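Local coordinates for protein glial cell-derived neurotrophic factor (Rattus norvegicus, PDB 1AGQ) that acts as a secreted cystine-knot growth factor of the TGF-beta superfamily that supports neurons as a disulfide-linked homodimer signalling through cell-surface receptors, at the interface of chains A and B. Sequence-based numbering; all coordinates share one arbitrary frame. Chains: chain A/B, Glial cell-derived neurotrophic factor.

The interface of chains A and B. Residues chain A 80, 83-84, 87; chain B 66-68, 127.
In this cystine-knot growth factor, one face of helix 79-90 of one protomer, carrying A:Tyr80, A:Ile83, A:Leu84 and A:Leu87, lies across strand 63-70 of the other, with B:Phe66 at the centre of the patch. The B:Phe66 ring, its CG anti to the backbone N (chi1 166°), reaches in among the helix side chains. A:Ile83 CG2 sits over one face, 4.2 Å above the plane of the B:Phe66 ring and towards its rim. A:Leu87 CD1 lies over that same face near the CD2-CE2 side, 3.8 Å from B:Phe66 CE2. A:Leu84 CD2 meets the ring edge in plane, 4.0 Å from B:Phe66 CZ. A:Tyr80 crosses B:Phe66 at about a right angle, off the CE1-CZ rim and on the side away from A:Ile83, its CD1 lying 3.9 Å from B:Phe66 CE1. Swung away from its own backbone N (chi1 172°), the A:Tyr80 ring runs edge-on along the partner's main chain: the carbonyl oxygens of B:Arg67 and B:His127 and the CA of B:Tyr68 all lie at its rim, in plane. Its CE1 comes 3.5 Å from B:Arg67 O, and its phenol OH packs 3.3 Å from B:Tyr68 CA. A:Leu84 CG backs one face of the tyrosine ring, and its CD2 also reaches B:Tyr68 CB, at 3.9 Å. A:Ile83 CD1 extends to B:His127 O, 3.8 Å away. Cutting A:Tyr80 back to an alanine is likely to leave a gap between helix and strand, the CE1-CZ side of B:Phe66 and the CA of B:Tyr68 losing their aromatic neighbour. Repeated by two-fold symmetry, this largely apolar packing helps hold each protomer's helix against the other's strand in the GDNF dimer.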
loop_
_atom_site.group_PDB
_atom_site.type_symbol
_atom_site.label_atom_id
_atom_site.label_comp_id
_atom_site.label_asym_id
_atom_site.label_seq_id
_atom_site.Cartn_x
_atom_site.Cartn_y
_atom_site.Cartn_z
ATOM N N TYR A 80 -11.681 -1.355 18.447
ATOM C CA TYR A 80 -10.625 -0.679 17.704
ATOM C C TYR A 80 -10.648 0.837 17.890
ATOM O O TYR A 80 -9.608 1.470 18.138
ATOM C CB TYR A 80 -10.760 -1.059 16.219
ATOM C CG TYR A 80 -9.851 -0.292 15.301
ATOM C CD1 TYR A 80 -8.501 -0.638 15.176
ATOM C CD2 TYR A 80 -10.341 0.764 14.532
ATOM C CE1 TYR A 80 -7.667 0.045 14.295
ATOM C CE2 TYR A 80 -9.525 1.450 13.653
ATOM C CZ TYR A 80 -8.191 1.081 13.533
ATOM O OH TYR A 80 -7.410 1.672 12.591
ATOM N N ILE A 83 -9.713 1.896 21.503
ATOM C CA ILE A 83 -8.283 1.931 21.754
ATOM C C ILE A 83 -7.540 3.026 20.996
ATOM O O ILE A 83 -6.482 3.480 21.433
ATOM C CB ILE A 83 -7.628 0.595 21.349
ATOM C CG1 ILE A 83 -8.288 -0.565 22.092
ATOM C CG2 ILE A 83 -6.141 0.634 21.658
ATOM C CD1 ILE A 83 -7.996 -1.905 21.472
ATOM N N LEU A 84 -8.091 3.445 19.862
ATOM C CA LEU A 84 -7.485 4.515 19.076
ATOM C C LEU A 84 -7.583 5.798 19.895
ATOM O O LEU A 84 -6.622 6.569 19.984
ATOM C CB LEU A 84 -8.232 4.689 17.748
ATOM C CG LEU A 84 -7.717 3.980 16.488
ATOM C CD1 LEU A 84 -8.434 4.579 15.288
ATOM C CD2 LEU A 84 -6.197 4.141 16.328
ATOM N N LEU A 87 -5.278 5.716 23.019
ATOM C CA LEU A 87 -3.881 5.893 22.653
ATOM C C LEU A 87 -3.541 7.364 22.403
ATOM O O LEU A 87 -2.372 7.750 22.437
ATOM C CB LEU A 87 -3.543 5.033 21.431
ATOM C CG LEU A 87 -3.479 3.539 21.794
ATOM C CD1 LEU A 87 -3.085 2.736 20.574
ATOM C CD2 LEU A 87 -2.481 3.307 22.931
ATOM N N PHE B 66 -0.645 -4.036 18.045
ATOM C CA PHE B 66 -1.885 -3.379 17.677
ATOM C C PHE B 66 -1.608 -2.726 16.326
ATOM O O PHE B 66 -0.556 -2.120 16.138
ATOM C CB PHE B 66 -2.251 -2.328 18.718
ATOM C CG PHE B 66 -3.318 -1.366 18.263
ATOM C CD1 PHE B 66 -4.642 -1.767 18.188
ATOM C CD2 PHE B 66 -2.985 -0.067 17.888
ATOM C CE1 PHE B 66 -5.625 -0.894 17.745
ATOM C CE2 PHE B 66 -3.971 0.813 17.438
ATOM C CZ PHE B 66 -5.288 0.392 17.368
ATOM N N ARG B 67 -2.526 -2.879 15.377
ATOM C CA ARG B 67 -2.331 -2.255 14.072
ATOM C C ARG B 67 -3.495 -1.340 13.742
ATOM O O ARG B 67 -4.638 -1.642 14.031
ATOM C CB ARG B 67 -2.160 -3.319 12.993
ATOM C CG ARG B 67 -0.964 -4.203 13.295
ATOM C CD ARG B 67 -0.579 -5.013 12.080
ATOM N NE ARG B 67 -1.563 -6.052 11.803
ATOM C CZ ARG B 67 -1.342 -7.066 10.976
ATOM N NH1 ARG B 67 -0.173 -7.153 10.356
ATOM N NH2 ARG B 67 -2.263 -8.011 10.796
ATOM N N TYR B 68 -3.169 -0.183 13.180
ATOM C CA TYR B 68 -4.195 0.777 12.837
ATOM C C TYR B 68 -3.956 1.285 11.429
ATOM O O TYR B 68 -2.845 1.187 10.913
ATOM C CB TYR B 68 -4.198 1.936 13.842
ATOM C CG TYR B 68 -2.944 2.769 13.862
ATOM C CD1 TYR B 68 -1.845 2.380 14.616
ATOM C CD2 TYR B 68 -2.868 3.980 13.164
ATOM C CE1 TYR B 68 -0.695 3.173 14.693
ATOM C CE2 TYR B 68 -1.709 4.786 13.236
ATOM C CZ TYR B 68 -0.630 4.375 14.003
ATOM O OH TYR B 68 0.536 5.132 14.058
ATOM N N HIS B 127 -10.519 -5.508 17.281
ATOM C CA HIS B 127 -9.700 -4.607 18.085
ATOM C C HIS B 127 -8.419 -4.135 17.403
ATOM O O HIS B 127 -7.777 -3.191 17.851
ATOM C CB HIS B 127 -9.319 -5.325 19.383
ATOM C CG HIS B 127 -8.429 -6.518 19.170
ATOM N ND1 HIS B 127 -8.834 -7.643 18.487
ATOM C CD2 HIS B 127 -7.148 -6.745 19.546
ATOM C CE1 HIS B 127 -7.842 -8.514 18.450
ATOM N NE2 HIS B 127 -6.804 -7.991 19.086
#